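Local coordinates for haloacid dehalogenase-like hydrolase (Bacteroides thetaiotaomicron, PDB 2RBK), which probably acts as a magnesium-dependent phosphatase of the haloacid dehalogenase superfamily, here holding magnesium and a vanadate mimic of the phosphoryl group in transfer, at residues L5-D10 with M207-G212; F40-R45 with G64-N69; G225-Q230 with D240-P245. All coordinates share one frame; numbering follows the deposited sequence. Where two conformers were deposited one is given.

Interaction 1 (L5-D10 with M207-G212). With MG (magnesium ion), chain B; VN4 (oxido(dioxo)vanadium), chain C.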
loop_
_atom_site.group_PDB
_atom_site.type_symbol
_atom_site.label_atom_id
_atom_site.label_comp_id
_atom_site.label_asym_id
_atom_site.label_seq_id
_atom_site.Cartn_x
_atom_site.Cartn_y
_atom_site.Cartn_z
ATOM N N LEU A 5 0.676 15.195 2.184
ATOM C CA LEU A 5 -0.391 14.370 1.587
ATOM C C LEU A 5 0.125 12.954 1.433
ATOM O O LEU A 5 1.244 12.750 0.934
ATOM C CB LEU A 5 -0.744 14.895 0.215
ATOM C CG LEU A 5 -1.092 16.401 0.101
ATOM C CD1 LEU A 5 -1.430 16.739 -1.323
ATOM C CD2 LEU A 5 -2.213 16.781 1.060
ATOM N N PHE A 6 -0.678 11.965 1.812
ATOM C CA PHE A 6 -0.338 10.575 1.713
ATOM C C PHE A 6 -1.372 9.853 0.858
ATOM O O PHE A 6 -2.531 9.787 1.251
ATOM C CB PHE A 6 -0.297 9.911 3.101
ATOM C CG PHE A 6 0.790 10.517 3.950
ATOM C CD1 PHE A 6 0.588 11.603 4.790
ATOM C CD2 PHE A 6 2.083 9.978 3.884
ATOM C CE1 PHE A 6 1.618 12.142 5.517
ATOM C CE2 PHE A 6 3.125 10.526 4.612
ATOM C CZ PHE A 6 2.874 11.597 5.445
ATOM N N PHE A 7 -0.935 9.342 -0.282
ATOM C CA PHE A 7 -1.837 8.713 -1.255
ATOM C C PHE A 7 -1.570 7.215 -1.362
ATOM O O PHE A 7 -0.480 6.795 -1.751
ATOM C CB PHE A 7 -1.642 9.292 -2.630
ATOM C CG PHE A 7 -2.023 10.736 -2.759
ATOM C CD1 PHE A 7 -1.091 11.740 -2.682
ATOM C CD2 PHE A 7 -3.363 11.106 -2.944
ATOM C CE1 PHE A 7 -1.448 13.073 -2.812
ATOM C CE2 PHE A 7 -3.707 12.439 -3.054
ATOM C CZ PHE A 7 -2.757 13.426 -2.995
ATOM N N ASP A 8 -2.622 6.416 -1.111
ATOM C CA ASP A 8 -2.632 5.062 -1.631
ATOM C C ASP A 8 -2.557 5.097 -3.147
ATOM O O ASP A 8 -2.925 6.079 -3.781
ATOM C CB ASP A 8 -3.921 4.391 -1.181
ATOM C CG ASP A 8 -4.121 3.015 -1.687
ATOM O OD1 ASP A 8 -5.218 2.739 -2.230
ATOM O OD2 ASP A 8 -3.185 2.179 -1.543
ATOM N N ILE A 9 -2.070 3.994 -3.743
ATOM C CA ILE A 9 -2.006 3.937 -5.202
ATOM C C ILE A 9 -3.302 3.281 -5.742
ATOM O O ILE A 9 -4.105 3.955 -6.410
ATOM C CB ILE A 9 -0.789 3.167 -5.751
ATOM C CG1 ILE A 9 0.514 3.779 -5.270
ATOM C CG2 ILE A 9 -0.880 3.093 -7.247
ATOM C CD1 ILE A 9 1.729 2.916 -5.620
ATOM N N ASP A 10 -3.475 2.003 -5.520
ATOM C CA ASP A 10 -4.516 1.258 -6.255
ATOM C C ASP A 10 -5.910 1.614 -5.753
ATOM O O ASP A 10 -6.237 1.462 -4.591
ATOM C CB ASP A 10 -4.233 -0.215 -6.136
ATOM C CG ASP A 10 -2.907 -0.559 -6.747
ATOM O OD1 ASP A 10 -2.813 -0.471 -7.988
ATOM O OD2 ASP A 10 -1.947 -0.842 -5.986
ATOM N N MET A 207 -2.678 14.740 5.746
ATOM C CA MET A 207 -3.907 14.322 5.096
ATOM C C MET A 207 -3.617 13.026 4.351
ATOM O O MET A 207 -2.611 12.941 3.630
ATOM C CB MET A 207 -4.382 15.394 4.120
ATOM C CG MET A 207 -5.723 15.091 3.433
ATOM S SD MET A 207 -6.289 16.425 2.367
ATOM C CE MET A 207 -6.806 17.614 3.607
ATOM N N SER A 208 -4.498 12.049 4.475
ATOM C CA SER A 208 -4.333 10.764 3.792
ATOM C C SER A 208 -5.555 10.490 2.909
ATOM O O SER A 208 -6.656 11.009 3.148
ATOM C CB SER A 208 -4.127 9.645 4.802
ATOM O OG SER A 208 -5.265 9.521 5.623
ATOM N N PHE A 209 -5.340 9.657 1.885
ATOM C CA PHE A 209 -6.305 9.311 0.873
ATOM C C PHE A 209 -6.258 7.817 0.634
ATOM O O PHE A 209 -5.174 7.296 0.351
ATOM C CB PHE A 209 -6.022 10.028 -0.445
ATOM C CG PHE A 209 -5.974 11.539 -0.380
ATOM C CD1 PHE A 209 -4.865 12.196 0.130
ATOM C CD2 PHE A 209 -7.016 12.308 -0.861
ATOM C CE1 PHE A 209 -4.794 13.563 0.151
ATOM C CE2 PHE A 209 -6.956 13.694 -0.820
ATOM C CZ PHE A 209 -5.840 14.336 -0.325
ATOM N N GLY A 210 -7.412 7.146 0.674
ATOM C CA GLY A 210 -7.409 5.702 0.444
ATOM C C GLY A 210 -8.758 5.175 0.092
ATOM O O GLY A 210 -9.796 5.839 0.204
ATOM N N ASP A 211 -8.741 3.908 -0.359
ATOM C CA ASP A 211 -9.926 3.213 -0.784
ATOM C C ASP A 211 -10.092 1.854 -0.125
ATOM O O ASP A 211 -11.128 1.244 -0.426
ATOM C CB ASP A 211 -9.963 2.947 -2.317
ATOM C CG ASP A 211 -8.985 1.869 -2.714
ATOM O OD1 ASP A 211 -7.837 1.945 -2.214
ATOM O OD2 ASP A 211 -9.374 0.937 -3.473
ATOM N N GLY A 212 -9.158 1.373 0.666
ATOM C CA GLY A 212 -9.135 -0.053 1.048
ATOM C C GLY A 212 -8.942 -0.267 2.520
ATOM O O GLY A 212 -8.584 0.645 3.273
HETATM MG MG MG B . -6.089 0.909 -2.581
HETATM V V VN4 C . -2.593 0.410 -2.321
HETATM O O1 VN4 C . -1.553 1.164 -3.380
HETATM O O2 VN4 C . -4.243 0.032 -2.801
HETATM O O3 VN4 C . -2.061 -0.644 -0.915
HETATM O O HOH W 1 -7.232 -0.751 -3.102
HETATM O O HOH W 2 -6.029 0.479 -0.532
HETATM O O HOH W 3 -1.772 -1.277 -3.317
#
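Leu5-Phe7 and Met207-Phe209 pair as neighbouring parallel strands in the middle of the main sheet, and the loops at their C-terminal ends meet around a magnesium ion. Three backbone bonds join them: Phe6 N to Met207 O, Phe209 N to Phe6 O, and Asp8 N to Phe209 O, the last nearly straight (171°). On the face turned to helix 250-258, the Phe7 and Phe209 rings form an offset stack, centroids 4.4 Å apart and planes at 17°. Phe7 CE2 sits over the Phe209 ring face toward its rim, 3.4 Å from Phe209 CD1. Beyond the strands metal coordination takes over. Asp8, its CG anti to the backbone N (chi1 177°), divides its carboxylate between two centres: OD1 binds magnesium at 2.1 Å and is hydrogen-bonded by Thr12 OG1, while OD2 binds the vanadium at 2.0 Å, with a water at the opposite apex. Asp10 O and Asp211 OD1 bind the same magnesium, which brings Asp8 OD1 and Asp211 OD1 to 2.7 Å; a vanadate oxygen and two waters complete six ligands. Ile9 N and Asp10 N both donate to vanadate O1. This is the magnesium site, and probably the phosphoryl site, of the haloacid dehalogenase fold, with its DxD motif at a strand end.

Interaction 2 (F40-R45 with G64-N69). With VN4 (oxido(dioxo)vanadium), chain C.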
loop_
_atom_site.group_PDB
_atom_site.type_symbol
_atom_site.label_atom_id
_atom_site.label_comp_id
_atom_site.label_asym_id
_atom_site.label_seq_id
_atom_site.Cartn_x
_atom_site.Cartn_y
_atom_site.Cartn_z
ATOM N N PHE A 40 3.385 12.180 -0.825
ATOM C CA PHE A 40 3.946 10.879 -0.504
ATOM C C PHE A 40 3.025 9.800 -0.987
ATOM O O PHE A 40 1.788 9.876 -0.949
ATOM C CB PHE A 40 4.104 10.743 1.006
ATOM C CG PHE A 40 5.012 11.811 1.570
ATOM C CD1 PHE A 40 4.514 12.864 2.310
ATOM C CD2 PHE A 40 6.369 11.750 1.281
ATOM C CE1 PHE A 40 5.413 13.839 2.784
ATOM C CE2 PHE A 40 7.251 12.725 1.746
ATOM C CZ PHE A 40 6.753 13.790 2.475
ATOM N N ILE A 41 3.636 8.706 -1.431
ATOM C CA ILE A 41 2.954 7.455 -1.742
ATOM C C ILE A 41 2.878 6.599 -0.516
ATOM O O ILE A 41 3.863 6.545 0.238
ATOM C CB ILE A 41 3.714 6.749 -2.884
ATOM C CG1 ILE A 41 3.709 7.617 -4.158
ATOM C CG2 ILE A 41 3.189 5.346 -3.142
ATOM C CD1 ILE A 41 2.335 7.926 -4.684
ATOM N N ALA A 42 1.741 5.949 -0.271
ATOM C CA ALA A 42 1.575 5.047 0.873
ATOM C C ALA A 42 0.863 3.823 0.335
ATOM O O ALA A 42 -0.364 3.815 0.203
ATOM C CB ALA A 42 0.861 5.717 2.016
ATOM N N THR A 43 1.641 2.749 0.057
ATOM C CA THR A 43 1.146 1.590 -0.662
ATOM C C THR A 43 1.562 0.293 0.002
ATOM O O THR A 43 2.601 0.172 0.633
ATOM C CB THR A 43 1.618 1.666 -2.132
ATOM O OG1 THR A 43 1.094 0.580 -2.892
ATOM C CG2 THR A 43 3.138 1.596 -2.257
ATOM N N GLY A 44 0.711 -0.741 -0.215
ATOM C CA GLY A 44 1.065 -2.090 0.034
ATOM C C GLY A 44 2.038 -2.655 -0.954
ATOM O O GLY A 44 2.718 -3.670 -0.722
ATOM N N ARG A 45 2.160 -2.073 -2.154
ATOM C CA ARG A 45 3.100 -2.590 -3.114
ATOM C C ARG A 45 4.527 -2.391 -2.644
ATOM O O ARG A 45 4.869 -1.329 -2.114
ATOM C CB ARG A 45 2.953 -1.866 -4.449
ATOM C CG ARG A 45 1.702 -2.082 -5.212
ATOM C CD ARG A 45 1.666 -1.338 -6.526
ATOM N NE ARG A 45 0.430 -1.579 -7.271
ATOM C CZ ARG A 45 0.352 -2.082 -8.496
ATOM N NH1 ARG A 45 1.436 -2.442 -9.191
ATOM N NH2 ARG A 45 -0.863 -2.221 -9.012
ATOM N N GLY A 64 8.452 11.213 -1.449
ATOM C CA GLY A 64 8.884 10.045 -0.679
ATOM C C GLY A 64 7.858 8.955 -0.785
ATOM O O GLY A 64 6.742 9.156 -1.262
ATOM N N TYR A 65 8.274 7.770 -0.289
ATOM C CA TYR A 65 7.528 6.564 -0.416
ATOM C C TYR A 65 7.425 5.785 0.892
ATOM O O TYR A 65 8.444 5.513 1.540
ATOM C CB TYR A 65 8.168 5.600 -1.450
ATOM C CG TYR A 65 8.127 6.101 -2.874
ATOM C CD1 TYR A 65 9.029 7.047 -3.336
ATOM C CD2 TYR A 65 7.191 5.607 -3.779
ATOM C CE1 TYR A 65 8.995 7.510 -4.632
ATOM C CE2 TYR A 65 7.138 6.056 -5.081
ATOM C CZ TYR A 65 8.054 7.001 -5.496
ATOM O OH TYR A 65 7.991 7.450 -6.797
ATOM N N ILE A 66 6.204 5.375 1.178
ATOM C CA ILE A 66 5.874 4.367 2.145
ATOM C C ILE A 66 5.445 3.159 1.338
ATOM O O ILE A 66 4.438 3.226 0.627
ATOM C CB ILE A 66 4.721 4.866 3.083
ATOM C CG1 ILE A 66 5.170 6.048 3.923
ATOM C CG2 ILE A 66 4.148 3.705 3.895
ATOM C CD1 ILE A 66 3.971 6.875 4.363
ATOM N N THR A 67 6.227 2.081 1.390
ATOM C CA THR A 67 5.928 0.865 0.624
ATOM C C THR A 67 5.783 -0.291 1.574
ATOM O O THR A 67 6.101 -0.212 2.765
ATOM C CB THR A 67 7.031 0.596 -0.439
ATOM O OG1 THR A 67 8.223 0.106 0.194
ATOM C CG2 THR A 67 7.308 1.803 -1.284
ATOM N N MET A 68 5.257 -1.397 1.029
ATOM C CA MET A 68 5.036 -2.593 1.840
ATOM C C MET A 68 4.301 -2.234 3.159
ATOM O O MET A 68 4.651 -2.702 4.251
ATOM C CB MET A 68 6.330 -3.368 2.110
ATOM C CG MET A 68 6.921 -3.880 0.839
ATOM S SD MET A 68 8.167 -5.130 1.040
ATOM C CE MET A 68 9.659 -4.280 0.498
ATOM N N ASN A 69 3.273 -1.409 3.031
ATOM C CA ASN A 69 2.396 -1.113 4.176
ATOM C C ASN A 69 3.141 -0.503 5.340
ATOM O O ASN A 69 2.751 -0.666 6.483
ATOM C CB ASN A 69 1.624 -2.362 4.652
ATOM C CG ASN A 69 0.612 -2.795 3.643
ATOM O OD1 ASN A 69 -0.414 -2.138 3.496
ATOM N ND2 ASN A 69 0.912 -3.836 2.873
HETATM V V VN4 C . -2.593 0.410 -2.321
HETATM O O1 VN4 C . -1.553 1.164 -3.380
HETATM O O2 VN4 C . -4.243 0.032 -2.801
HETATM O O3 VN4 C . -2.061 -0.644 -0.915
HETATM O O HOH W 3 -1.772 -1.277 -3.317
#
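Ile41 has both backbone polar atoms bonded to the parallel strand beside it: its N donates to Gly64 O at 3.1 Å, and its O accepts from Ile66 N at 2.8 Å. Thr43 N continues the ladder by donating to Ile66 O. Past the strand ends the pairing becomes irregular. Thr43 O skips Met68 N, which lies at a poor angle, and takes Asn69 N instead at 2.9 Å; Met68 N donates to Arg45 O at 3.2 Å, from above the carbonyl plane rather than along a lone pair. The two strands and helix 54-58 make a beta-alpha-beta unit of the Rossmann-like haloacid dehalogenase core, and the turn after strand 38-42 carries part of the vanadate pocket. There the OG1 of Thr43, anti to the backbone N (chi1 -177°), donates to vanadate O1 at 2.8 Å while accepting from Arg45 N in an ST turn. Gly44 N donates to vanadate O3 at 2.9 Å. A valine in place of Thr43 would probably leave vanadate O1 short of one donor and Arg45 N without its acceptor, setting the turn free to shift. Asn69 brings ND2 to 3.3 Å from Gly44 CA; that nitrogen is satisfied by Gln149 and Asp180, and its OD1 by Asn214, whose ND2 also hydrogen-bonds the vanadate. Lys188 NZ donates to Ala42 O, and Gln149 NE2 to Gly44 O. Arg45 points away from strand 64-67, its NE in a salt bridge with Asp10 and its NH1 donating to Ile49 O. Ile41 CB packs 3.8 Å from Tyr65 CD2, while Tyr65 OH bonds to Gln57.

Interaction 3 (G225-Q230 with D240-P245)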
loop_
_atom_site.group_PDB
_atom_site.type_symbol
_atom_site.label_atom_id
_atom_site.label_comp_id
_atom_site.label_asym_id
_atom_site.label_seq_id
_atom_site.Cartn_x
_atom_site.Cartn_y
_atom_site.Cartn_z
ATOM N N GLY A 225 -8.522 12.349 7.006
ATOM C CA GLY A 225 -8.545 11.157 6.154
ATOM C C GLY A 225 -9.655 11.258 5.107
ATOM O O GLY A 225 -10.800 11.601 5.480
ATOM N N VAL A 226 -9.323 11.005 3.878
ATOM C CA VAL A 226 -10.238 11.053 2.770
ATOM C C VAL A 226 -10.417 9.655 2.169
ATOM O O VAL A 226 -9.448 9.045 1.726
ATOM C CB VAL A 226 -9.701 12.013 1.666
ATOM C CG1 VAL A 226 -10.608 11.949 0.440
ATOM C CG2 VAL A 226 -9.557 13.402 2.219
ATOM N N ALA A 227 -11.669 9.192 2.118
ATOM C CA ALA A 227 -12.006 7.915 1.461
ATOM C C ALA A 227 -12.550 8.162 0.092
ATOM O O ALA A 227 -13.342 9.065 -0.150
ATOM C CB ALA A 227 -13.069 7.147 2.261
ATOM N N MET A 228 -12.137 7.321 -0.855
ATOM C CA MET A 228 -12.654 7.372 -2.203
ATOM C C MET A 228 -14.116 6.966 -2.223
ATOM O O MET A 228 -14.578 6.151 -1.443
ATOM C CB MET A 228 -11.811 6.467 -3.122
ATOM C CG MET A 228 -10.344 6.793 -3.178
ATOM S SD MET A 228 -9.958 8.537 -3.450
ATOM C CE MET A 228 -10.416 8.724 -5.145
ATOM N N GLY A 229 -14.878 7.496 -3.196
ATOM C CA GLY A 229 -16.311 7.309 -3.219
ATOM C C GLY A 229 -16.755 5.864 -3.329
ATOM O O GLY A 229 -17.859 5.530 -2.900
ATOM N N GLN A 230 -15.969 5.020 -3.984
ATOM C CA GLN A 230 -16.314 3.596 -4.172
ATOM C C GLN A 230 -15.834 2.676 -3.063
ATOM O O GLN A 230 -16.023 1.459 -3.157
ATOM C CB GLN A 230 -15.763 3.165 -5.535
ATOM C CG GLN A 230 -14.282 3.055 -5.730
ATOM C CD GLN A 230 -13.242 4.128 -5.779
ATOM O OE1 GLN A 230 -13.657 5.269 -6.023
ATOM N NE2 GLN A 230 -11.919 3.571 -5.681
ATOM N N ASP A 240 -12.606 11.017 7.567
ATOM C CA ASP A 240 -13.324 12.233 7.938
ATOM C C ASP A 240 -14.183 12.756 6.813
ATOM O O ASP A 240 -15.153 13.477 7.090
ATOM C CB ASP A 240 -12.314 13.292 8.371
ATOM C CG ASP A 240 -11.432 12.825 9.470
ATOM O OD1 ASP A 240 -11.990 12.481 10.551
ATOM O OD2 ASP A 240 -10.219 12.683 9.279
ATOM N N TYR A 241 -13.869 12.439 5.581
ATOM C CA TYR A 241 -14.481 12.981 4.408
ATOM C C TYR A 241 -14.554 11.894 3.332
ATOM O O TYR A 241 -13.507 11.259 3.130
ATOM C CB TYR A 241 -13.717 14.205 3.911
ATOM C CG TYR A 241 -14.266 14.923 2.726
ATOM C CD1 TYR A 241 -15.282 15.850 2.881
ATOM C CD2 TYR A 241 -13.800 14.695 1.468
ATOM C CE1 TYR A 241 -15.757 16.486 1.776
ATOM C CE2 TYR A 241 -14.256 15.356 0.326
ATOM C CZ TYR A 241 -15.262 16.250 0.508
ATOM O OH TYR A 241 -15.759 16.940 -0.580
ATOM N N VAL A 242 -15.668 11.753 2.676
ATOM C CA VAL A 242 -15.796 10.811 1.554
ATOM C C VAL A 242 -15.902 11.638 0.288
ATOM O O VAL A 242 -16.848 12.444 0.144
ATOM C CB VAL A 242 -16.995 9.882 1.734
ATOM C CG1 VAL A 242 -17.112 8.934 0.543
ATOM C CG2 VAL A 242 -16.944 9.116 3.043
ATOM N N THR A 243 -14.941 11.479 -0.620
ATOM C CA THR A 243 -14.986 12.172 -1.875
ATOM C C THR A 243 -15.733 11.396 -2.950
ATOM O O THR A 243 -16.269 10.315 -2.672
ATOM C CB THR A 243 -13.531 12.575 -2.249
ATOM O OG1 THR A 243 -13.605 13.577 -3.258
ATOM C CG2 THR A 243 -12.648 11.407 -2.655
ATOM N N ALA A 244 -15.751 11.946 -4.163
ATOM C CA ALA A 244 -16.360 11.290 -5.291
ATOM C C ALA A 244 -15.593 10.017 -5.642
ATOM O O ALA A 244 -14.425 9.834 -5.225
ATOM C CB ALA A 244 -16.362 12.234 -6.472
ATOM N N PRO A 245 -16.168 9.156 -6.464
ATOM C CA PRO A 245 -15.406 8.060 -7.030
ATOM C C PRO A 245 -14.151 8.499 -7.749
ATOM O O PRO A 245 -14.082 9.620 -8.286
ATOM C CB PRO A 245 -16.403 7.368 -8.005
ATOM C CG PRO A 245 -17.747 7.715 -7.381
ATOM C CD PRO A 245 -17.585 9.134 -6.891
#
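Gly225 O is gripped by two successive backbone donors, Asp240 N at 2.8 Å and Tyr241 N at 3.2 Å. The first arrives tilted from the carbonyl plane and the second nearly along the C=O axis. The Asp240 side chain turns back to the same glycine: its OD2 accepts from Gly225 N at 2.9 Å, on the anti side and slightly out of the carboxylate plane. Both backbone polar atoms of Gly225 are thereby tied to Asp240, a residue that binds a second magnesium ion in another structure of this protein. Regular parallel pairing follows, with Ala227 N donating to Tyr241 O and Ala227 O accepting from Thr243 N, both at 2.9 Å. Past the strands, Gly229 N gives a weak bond to Ala244 O. Gly229 CA comes within 3.1 Å of Thr243 O, and a side chain at this glycine would run into the backbone of Thr243 to Pro245.

Thr243 turns its methyl to the partner strand: CG2 lies between the backbone N and the carbonyl carbon (chi1 -163° for OG1), and meets Val226 CG1 at 3.7 Å. The sulfur of Met228 reaches the same methyl, its chain bent at chi2 and chi3, while OG1 of Thr243 bonds to Gly250 O. Val226 CG1 also comes to the edge of the Tyr241 ring.

Strand 241-242 is the outermost strand of the main sheet at this end and follows helix 233-238 in a beta-alpha-beta crossover. Strand 224-227 bonds on its other side to strand 206-210, while helix 250-258 packs against Val226, Met228 and Thr243, and its His257 and Phe258 meet the Tyr241 ring.

Overall arrangement
All three interactions belong to one sheet, running in the order 64-67, 38-42, 4-7, 206-210, 224-227, 241-242. Interaction 1 is central, its centre 9 Å from that of interaction 2 and 10 Å from that of interaction 3. Phe7 O to Ala42 N (2.8 Å) and the packing of Phe6 CE2 on Phe40 CD1 (3.6 Å) tie it to interaction 2; both interactions donate to vanadate O1, and the water bound to the vanadium belongs to both. Toward interaction 3 the link is Ser208 O to Val226 N (2.8 Å). Interactions 2 and 3 do not touch, their nearest atoms about 11 Å apart.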